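Local coordinates for N-acetylmuramoyl-L-alanine amidase domain-containing protein SAOUHSC_02979 (Staphylococcus aureus, PDB 5T1Q) that probably acts as a secreted peptidoglycan amidase, this chain being the part that carries the glucosaminidase-type and CHAP domains, at residues R32-S44 / D48-T60. Residues are numbered along the deposited sequence; the frame is centred on the assembly and turned at random. Where two conformers were deposited one is given.
Sequences RATSLFETDPSIS and DSGQFNVVDSKDT
Asp40 and Asn53 face each other through different first torsions. Asp40 holds CG anti to the backbone N (chi1 -179°), while Asn53 holds CG anti to the carbonyl carbon (chi1 -75°). The carboxylate and the amide meet at a slant, their planes 36° apart. Asn53 OD1 sits 3.6 Å from Asp40 CB. A water links the groups, donating to Asp40 OD1 and accepting from Asn53 ND2. Asn53 ND2 lies 3.4 Å from Pro41 CD.

The backbone beneath is a short antiparallel ladder of 37-39 and 52-54. Glu38 and Asn53 form its hydrogen-bonded pair: Glu38 N gives to Asn53 O at 2.9 Å, and Asn53 N to Glu38 O at 2.8 Å. Asp40 N donates to Gln51 O at 3.1 Å, from a position tilted out of the carbonyl plane. On the face opposite Glu38 and Asn53, the Phe37 ring meets Val54 CG1 with CE2 at 3.9 Å. Its CD2 touches Phe52 CB. The Phe52 ring turns an edge to Glu38 O and brings CE1 to 4.0 Å from Thr39 CG2. Beyond Phe37 a water joins Leu36 O to Val55 N.

Strand 52-54 is an edge strand of the mixed sheet, and 37-39 lies between it and 339-345, where Glu38 OE2 is hydrogen-bonded to His342 NE2. Phe37 and Val54 also pack on helix 195-205. The pair thus extends a sheet largely of the CHAP part and meets a helix of the glucosaminidase-type part, consistent with a link between the two.

Ser42 N donates to Asp40 OD1 from above the carboxylate plane, which makes an Asx turn. Asp40 OD2 takes a second water, shared with Gln51 N. One backbone N-H and two waters would probably stabilise the carboxylate's negative charge and fix the chain where it leaves the strand.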
loop_
_atom_site.group_PDB
_atom_site.type_symbol
_atom_site.label_atom_id
_atom_site.label_comp_id
_atom_site.label_asym_id
_atom_site.label_seq_id
_atom_site.Cartn_x
_atom_site.Cartn_y
_atom_site.Cartn_z
ATOM N N ARG A 32 4.392 -2.813 8.906
ATOM C CA ARG A 32 4.008 -3.497 7.685
ATOM C C ARG A 32 4.263 -2.669 6.437
ATOM O O ARG A 32 4.520 -1.465 6.492
ATOM C CB ARG A 32 2.511 -3.833 7.702
ATOM C CG ARG A 32 2.064 -4.821 8.769
ATOM C CD ARG A 32 0.584 -5.176 8.599
ATOM N NE ARG A 32 0.313 -5.870 7.334
ATOM C CZ ARG A 32 -0.900 -6.207 6.880
ATOM N NH1 ARG A 32 -1.010 -6.841 5.717
ATOM N NH2 ARG A 32 -2.001 -5.920 7.574
ATOM N N ALA A 33 4.202 -3.360 5.311
ATOM C CA ALA A 33 4.260 -2.755 4.013
ATOM C C ALA A 33 3.119 -3.414 3.241
ATOM O O ALA A 33 2.932 -4.630 3.323
ATOM C CB ALA A 33 5.598 -3.010 3.345
ATOM N N THR A 34 2.309 -2.597 2.579
ATOM C CA THR A 34 1.205 -3.073 1.741
ATOM C C THR A 34 1.274 -2.315 0.423
ATOM O O THR A 34 1.927 -1.288 0.335
ATOM C CB THR A 34 -0.169 -2.883 2.409
ATOM O OG1 THR A 34 -0.271 -1.556 2.924
ATOM C CG2 THR A 34 -0.358 -3.854 3.573
ATOM N N SER A 35 0.607 -2.820 -0.605
ATOM C CA SER A 35 0.681 -2.196 -1.932
ATOM C C SER A 35 0.147 -0.776 -1.965
ATOM O O SER A 35 -0.804 -0.453 -1.277
ATOM C CB SER A 35 -0.095 -3.019 -2.950
ATOM O OG SER A 35 0.370 -4.350 -2.976
ATOM N N LEU A 36 0.780 0.048 -2.783
ATOM C CA LEU A 36 0.375 1.415 -3.004
ATOM C C LEU A 36 -0.308 1.501 -4.361
ATOM O O LEU A 36 -0.031 0.708 -5.259
ATOM C CB LEU A 36 1.576 2.341 -2.953
ATOM C CG LEU A 36 2.264 2.335 -1.579
ATOM C CD1 LEU A 36 3.611 2.995 -1.689
ATOM C CD2 LEU A 36 1.400 3.004 -0.518
ATOM N N PHE A 37 -1.206 2.470 -4.479
ATOM C CA PHE A 37 -2.011 2.677 -5.668
ATOM C C PHE A 37 -2.114 4.145 -6.027
ATOM O O PHE A 37 -2.065 5.019 -5.159
ATOM C CB PHE A 37 -3.434 2.170 -5.420
ATOM C CG PHE A 37 -3.519 0.698 -5.192
ATOM C CD1 PHE A 37 -3.293 0.169 -3.936
ATOM C CD2 PHE A 37 -3.815 -0.166 -6.242
ATOM C CE1 PHE A 37 -3.351 -1.187 -3.725
ATOM C CE2 PHE A 37 -3.885 -1.525 -6.034
ATOM C CZ PHE A 37 -3.647 -2.039 -4.776
ATOM N N GLU A 38 -2.300 4.402 -7.316
ATOM C CA GLU A 38 -2.494 5.760 -7.808
ATOM C C GLU A 38 -3.857 5.780 -8.493
ATOM O O GLU A 38 -4.375 4.727 -8.895
ATOM C CB GLU A 38 -1.347 6.123 -8.745
ATOM C CG GLU A 38 -1.018 7.612 -8.785
ATOM C CD GLU A 38 0.404 7.893 -9.227
ATOM O OE1 GLU A 38 1.223 6.952 -9.268
ATOM O OE2 GLU A 38 0.718 9.068 -9.515
ATOM N N THR A 39 -4.472 6.958 -8.573
ATOM C CA THR A 39 -5.761 7.096 -9.257
ATOM C C THR A 39 -5.563 6.911 -10.755
ATOM O O THR A 39 -4.631 7.456 -11.332
ATOM C CB THR A 39 -6.430 8.464 -9.005
ATOM O OG1 THR A 39 -5.438 9.504 -9.064
ATOM C CG2 THR A 39 -7.115 8.484 -7.639
ATOM N N ASP A 40 -6.437 6.113 -11.362
ATOM C CA ASP A 40 -6.401 5.836 -12.801
ATOM C C ASP A 40 -6.594 7.139 -13.579
ATOM O O ASP A 40 -7.618 7.791 -13.400
ATOM C CB ASP A 40 -7.533 4.844 -13.134
ATOM C CG ASP A 40 -7.594 4.452 -14.607
ATOM O OD1 ASP A 40 -6.717 4.832 -15.408
ATOM O OD2 ASP A 40 -8.551 3.737 -14.959
ATOM N N PRO A 41 -5.605 7.536 -14.415
ATOM C CA PRO A 41 -5.753 8.785 -15.186
ATOM C C PRO A 41 -6.906 8.801 -16.211
ATOM O O PRO A 41 -7.296 9.878 -16.655
ATOM C CB PRO A 41 -4.394 8.946 -15.900
ATOM C CG PRO A 41 -3.755 7.609 -15.861
ATOM C CD PRO A 41 -4.297 6.888 -14.656
ATOM N N SER A 42 -7.437 7.636 -16.588
ATOM C CA SER A 42 -8.555 7.583 -17.557
ATOM C C SER A 42 -9.818 8.237 -17.010
ATOM O O SER A 42 -10.190 8.017 -15.855
ATOM C CB SER A 42 -8.884 6.145 -17.954
ATOM O OG SER A 42 -7.833 5.592 -18.715
ATOM N N ILE A 43 -10.473 9.023 -17.861
ATOM C CA ILE A 43 -11.700 9.708 -17.479
ATOM C C ILE A 43 -12.804 8.651 -17.328
ATOM O O ILE A 43 -13.171 7.986 -18.296
ATOM C CB ILE A 43 -12.119 10.784 -18.515
ATOM C CG1 ILE A 43 -10.957 11.748 -18.828
ATOM C CG2 ILE A 43 -13.356 11.544 -18.035
ATOM C CD1 ILE A 43 -10.342 12.420 -17.617
ATOM N N SER A 44 -13.307 8.495 -16.104
ATOM C CA SER A 44 -14.347 7.508 -15.811
ATOM C C SER A 44 -15.687 7.915 -16.443
ATOM O O SER A 44 -15.908 9.082 -16.758
ATOM C CB SER A 44 -14.513 7.337 -14.288
ATOM O OG SER A 44 -14.998 8.523 -13.671
ATOM N N ASP A 48 -18.687 7.505 -9.749
ATOM C CA ASP A 48 -18.471 6.288 -8.927
ATOM C C ASP A 48 -17.687 5.151 -9.627
ATOM O O ASP A 48 -17.234 4.217 -8.956
ATOM C CB ASP A 48 -19.829 5.703 -8.495
ATOM C CG ASP A 48 -20.770 6.748 -7.883
ATOM O OD1 ASP A 48 -20.296 7.786 -7.363
ATOM O OD2 ASP A 48 -21.999 6.518 -7.925
ATOM N N SER A 49 -17.531 5.219 -10.953
ATOM C CA SER A 49 -16.872 4.135 -11.719
ATOM C C SER A 49 -15.342 4.225 -11.855
ATOM O O SER A 49 -14.760 3.493 -12.649
ATOM C CB SER A 49 -17.503 4.025 -13.118
ATOM O OG SER A 49 -17.271 5.190 -13.893
ATOM N N GLY A 50 -14.700 5.103 -11.084
ATOM C CA GLY A 50 -13.242 5.257 -11.144
ATOM C C GLY A 50 -12.469 4.043 -10.632
ATOM O O GLY A 50 -12.932 3.332 -9.737
ATOM N N GLN A 51 -11.289 3.819 -11.208
ATOM C CA GLN A 51 -10.432 2.698 -10.846
ATOM C C GLN A 51 -9.098 3.180 -10.266
ATOM O O GLN A 51 -8.780 4.378 -10.285
ATOM C CB GLN A 51 -10.137 1.843 -12.084
ATOM C CG GLN A 51 -11.348 1.386 -12.896
ATOM C CD GLN A 51 -12.166 0.291 -12.231
ATOM O OE1 GLN A 51 -12.069 0.049 -11.023
ATOM N NE2 GLN A 51 -12.988 -0.387 -13.035
ATOM N N PHE A 52 -8.330 2.225 -9.746
ATOM C CA PHE A 52 -6.991 2.491 -9.242
ATOM C C PHE A 52 -5.987 1.744 -10.090
ATOM O O PHE A 52 -6.278 0.683 -10.623
ATOM C CB PHE A 52 -6.846 2.072 -7.774
ATOM C CG PHE A 52 -7.609 2.942 -6.830
ATOM C CD1 PHE A 52 -7.214 4.251 -6.614
ATOM C CD2 PHE A 52 -8.723 2.467 -6.163
ATOM C CE1 PHE A 52 -7.919 5.084 -5.759
ATOM C CE2 PHE A 52 -9.434 3.292 -5.301
ATOM C CZ PHE A 52 -9.029 4.601 -5.097
ATOM N N ASN A 53 -4.818 2.334 -10.251
ATOM C CA ASN A 53 -3.734 1.689 -10.955
ATOM C C ASN A 53 -2.732 1.251 -9.936
ATOM O O ASN A 53 -2.420 1.988 -9.001
ATOM C CB ASN A 53 -3.052 2.629 -11.939
ATOM C CG ASN A 53 -3.870 2.856 -13.187
ATOM O OD1 ASN A 53 -4.968 2.319 -13.336
ATOM N ND2 ASN A 53 -3.322 3.625 -14.110
ATOM N N VAL A 54 -2.227 0.043 -10.136
ATOM C CA VAL A 54 -1.181 -0.506 -9.299
ATOM C C VAL A 54 0.123 0.184 -9.688
ATOM O O VAL A 54 0.252 0.741 -10.795
ATOM C CB VAL A 54 -1.002 -2.037 -9.522
ATOM C CG1 VAL A 54 -2.335 -2.764 -9.417
ATOM C CG2 VAL A 54 -0.356 -2.338 -10.874
ATOM N N VAL A 55 1.080 0.167 -8.772
ATOM C CA VAL A 55 2.416 0.662 -9.068
ATOM C C VAL A 55 3.115 -0.560 -9.666
ATOM O O VAL A 55 3.402 -1.515 -8.954
ATOM C CB VAL A 55 3.147 1.154 -7.811
ATOM C CG1 VAL A 55 4.590 1.517 -8.144
ATOM C CG2 VAL A 55 2.417 2.345 -7.204
ATOM N N ASP A 56 3.328 -0.538 -10.981
ATOM C CA ASP A 56 3.959 -1.643 -11.724
ATOM C C ASP A 56 5.346 -1.943 -11.136
ATOM O O ASP A 56 6.047 -1.027 -10.701
ATOM C CB ASP A 56 4.055 -1.257 -13.210
ATOM C CG ASP A 56 4.408 -2.425 -14.112
ATOM O OD1 ASP A 56 4.068 -3.583 -13.783
ATOM O OD2 ASP A 56 5.006 -2.172 -15.182
ATOM N N SER A 57 5.746 -3.216 -11.126
ATOM C CA SER A 57 7.005 -3.609 -10.476
ATOM C C SER A 57 7.502 -4.991 -10.900
ATOM O O SER A 57 6.700 -5.899 -11.139
ATOM C CB SER A 57 6.776 -3.599 -8.951
ATOM O OG SER A 57 7.888 -4.084 -8.229
ATOM N N LYS A 58 8.824 -5.154 -10.990
ATOM C CA LYS A 58 9.387 -6.469 -11.329
ATOM C C LYS A 58 9.325 -7.392 -10.095
ATOM O O LYS A 58 9.257 -8.606 -10.241
ATOM C CB LYS A 58 10.815 -6.388 -11.895
ATOM C CG LYS A 58 11.232 -7.701 -12.567
ATOM C CD LYS A 58 12.610 -7.677 -13.223
ATOM C CE LYS A 58 13.747 -7.717 -12.210
ATOM N NZ LYS A 58 15.078 -7.803 -12.882
ATOM N N ASP A 59 9.364 -6.817 -8.891
ATOM C CA ASP A 59 9.224 -7.616 -7.664
ATOM C C ASP A 59 7.872 -8.325 -7.644
ATOM O O ASP A 59 7.798 -9.498 -7.298
ATOM C CB ASP A 59 9.374 -6.756 -6.404
ATOM C CG ASP A 59 10.818 -6.333 -6.139
ATOM O OD1 ASP A 59 11.755 -7.046 -6.567
ATOM O OD2 ASP A 59 11.013 -5.295 -5.469
ATOM N N THR A 60 6.821 -7.612 -8.043
ATOM C CA THR A 60 5.467 -8.177 -8.077
ATOM C C THR A 60 5.385 -9.341 -9.064
ATOM O O THR A 60 4.797 -10.375 -8.755
ATOM C CB THR A 60 4.387 -7.101 -8.390
ATOM O OG1 THR A 60 4.427 -6.058 -7.399
ATOM C CG2 THR A 60 2.997 -7.710 -8.405
HETATM O O HOH W 1 0.799 -1.491 -6.604
HETATM O O HOH W 2 -11.146 4.999 -14.067
HETATM O O HOH W 3 -4.838 3.569 -16.964
#